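PDB 4XE7: uncharacterized protein from Bacillus thuringiensis serovar kurstaki, which is a bacterial actin-like protein of the ParM type, probably polymerising into nucleotide-dependent filaments that move plasmid copies apart before cell division. Local coordinates for residues D302-R306 with L307-E311. Residues are numbered along the deposited sequence; the frame is centred on the assembly and turned at random.
Sequences DFIQR and LVMPE
The carbonyl oxygen of Phe-303 is gripped by two backbone donors of the next turn. Leu-307 N reaches it over 3.1 Å from above the carbonyl plane, with an N-H...O angle of 144°, while Val-308 N lies 3.2 Å from the same Phe-303 O and almost in line with the C=O. The second of these bonds spans five residues, and the widening repeats one residue on, where Met-309 N donates to Ile-304 O at 2.9 Å and Val-308 N adds a weak bond to the same Ile-304 O. This is a pi-type turn within helix 300-317, just ahead of Pro-310, whose nitrogen has no hydrogen to give; its CD rests 3.5 Å from Gln-305 O, and the helix kinks here. On the buried side, the Phe-303 ring, its CG anti to the backbone N (chi1 161°), meets both residues that bind its carbonyl: CE1 lies 3.5 Å from Leu-307 CD2, and CE2 equally near Val-308 CG2. Helix 265-279 packs on the ring, and helix 337-362 on Leu-307 and Val-308. Bends at chi2 and chi3 carry Met-309 CE back to Ile-304 CG2, 3.6 Å away. The wide turn, held by its five-residue bonds, probably helps the chain to pass a proline that cannot donate a hydrogen bond, while apolar side chains pack it on the two neighbouring helices.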
loop_
_atom_site.group_PDB
_atom_site.type_symbol
_atom_site.label_atom_id
_atom_site.label_comp_id
_atom_site.label_asym_id
_atom_site.label_seq_id
_atom_site.Cartn_x
_atom_site.Cartn_y
_atom_site.Cartn_z
ATOM N N ASP A 302 9.483 11.427 -7.453
ATOM C CA ASP A 302 10.069 11.420 -8.788
ATOM C C ASP A 302 11.509 10.836 -8.797
ATOM O O ASP A 302 11.874 9.965 -9.606
ATOM C CB ASP A 302 10.059 12.855 -9.311
ATOM C CG ASP A 302 10.290 12.940 -10.788
ATOM O OD1 ASP A 302 9.766 12.067 -11.510
ATOM O OD2 ASP A 302 10.997 13.885 -11.223
ATOM N N PHE A 303 12.326 11.328 -7.881
ATOM C CA PHE A 303 13.681 10.816 -7.708
ATOM C C PHE A 303 13.675 9.316 -7.309
ATOM O O PHE A 303 14.446 8.529 -7.857
ATOM C CB PHE A 303 14.405 11.694 -6.676
ATOM C CG PHE A 303 15.616 11.056 -6.059
ATOM C CD1 PHE A 303 16.860 11.199 -6.648
ATOM C CD2 PHE A 303 15.512 10.344 -4.872
ATOM C CE1 PHE A 303 17.990 10.622 -6.066
ATOM C CE2 PHE A 303 16.639 9.763 -4.276
ATOM C CZ PHE A 303 17.874 9.903 -4.883
ATOM N N ILE A 304 12.800 8.916 -6.380
ATOM C CA ILE A 304 12.705 7.501 -6.027
ATOM C C ILE A 304 12.286 6.646 -7.237
ATOM O O ILE A 304 12.949 5.654 -7.567
ATOM C CB ILE A 304 11.718 7.254 -4.853
ATOM C CG1 ILE A 304 12.252 7.866 -3.555
ATOM C CG2 ILE A 304 11.485 5.755 -4.634
ATOM C CD1 ILE A 304 13.402 7.109 -2.961
ATOM N N GLN A 305 11.200 7.032 -7.905
ATOM C CA GLN A 305 10.656 6.190 -8.972
ATOM C C GLN A 305 11.565 6.122 -10.202
ATOM O O GLN A 305 11.750 5.045 -10.768
ATOM C CB GLN A 305 9.264 6.676 -9.400
ATOM C CG GLN A 305 8.197 6.589 -8.303
ATOM C CD GLN A 305 8.137 5.220 -7.624
ATOM O OE1 GLN A 305 8.252 5.111 -6.398
ATOM N NE2 GLN A 305 7.951 4.172 -8.420
ATOM N N ARG A 306 12.119 7.259 -10.625
ATOM C CA ARG A 306 12.904 7.295 -11.871
ATOM C C ARG A 306 14.372 6.883 -11.709
ATOM O O ARG A 306 14.907 6.140 -12.535
ATOM C CB ARG A 306 12.852 8.696 -12.501
ATOM C CG ARG A 306 11.645 8.934 -13.384
ATOM C CD ARG A 306 11.373 10.411 -13.529
ATOM N NE ARG A 306 12.442 11.073 -14.254
ATOM C CZ ARG A 306 12.956 12.247 -13.915
ATOM N NH1 ARG A 306 12.494 12.899 -12.859
ATOM N NH2 ARG A 306 13.929 12.769 -14.640
ATOM N N LEU A 307 15.026 7.386 -10.666
ATOM C CA LEU A 307 16.451 7.133 -10.485
ATOM C C LEU A 307 16.745 5.914 -9.613
ATOM O O LEU A 307 17.505 5.028 -10.023
ATOM C CB LEU A 307 17.148 8.360 -9.880
ATOM C CG LEU A 307 18.682 8.254 -9.763
ATOM C CD1 LEU A 307 19.319 8.067 -11.139
ATOM C CD2 LEU A 307 19.284 9.473 -9.075
ATOM N N VAL A 308 16.159 5.863 -8.414
ATOM C CA VAL A 308 16.579 4.872 -7.415
ATOM C C VAL A 308 16.037 3.463 -7.654
ATOM O O VAL A 308 16.805 2.496 -7.629
ATOM C CB VAL A 308 16.169 5.313 -6.000
ATOM C CG1 VAL A 308 16.283 4.143 -4.986
ATOM C CG2 VAL A 308 16.996 6.526 -5.563
ATOM N N MET A 309 14.727 3.353 -7.882
ATOM C CA MET A 309 14.049 2.053 -7.911
ATOM C C MET A 309 14.590 1.087 -8.972
ATOM O O MET A 309 14.759 -0.085 -8.665
ATOM C CB MET A 309 12.531 2.219 -8.110
ATOM C CG MET A 309 11.731 2.380 -6.823
ATOM S SD MET A 309 12.172 1.188 -5.520
ATOM C CE MET A 309 12.689 2.336 -4.260
ATOM N N PRO A 310 14.844 1.556 -10.215
ATOM C CA PRO A 310 15.398 0.596 -11.180
ATOM C C PRO A 310 16.708 -0.039 -10.715
ATOM O O PRO A 310 16.893 -1.242 -10.873
ATOM C CB PRO A 310 15.619 1.454 -12.439
ATOM C CG PRO A 310 14.558 2.511 -12.339
ATOM C CD PRO A 310 14.515 2.842 -10.864
ATOM N N GLU A 311 17.588 0.746 -10.107
ATOM C CA GLU A 311 18.852 0.193 -9.633
ATOM C C GLU A 311 18.680 -0.765 -8.435
ATOM O O GLU A 311 19.247 -1.863 -8.424
ATOM C CB GLU A 311 19.813 1.328 -9.284
ATOM C CG GLU A 311 20.378 2.055 -10.507
ATOM C CD GLU A 311 21.113 1.132 -11.500
ATOM O OE1 GLU A 311 22.135 0.495 -11.135
ATOM O OE2 GLU A 311 20.673 1.056 -12.668
#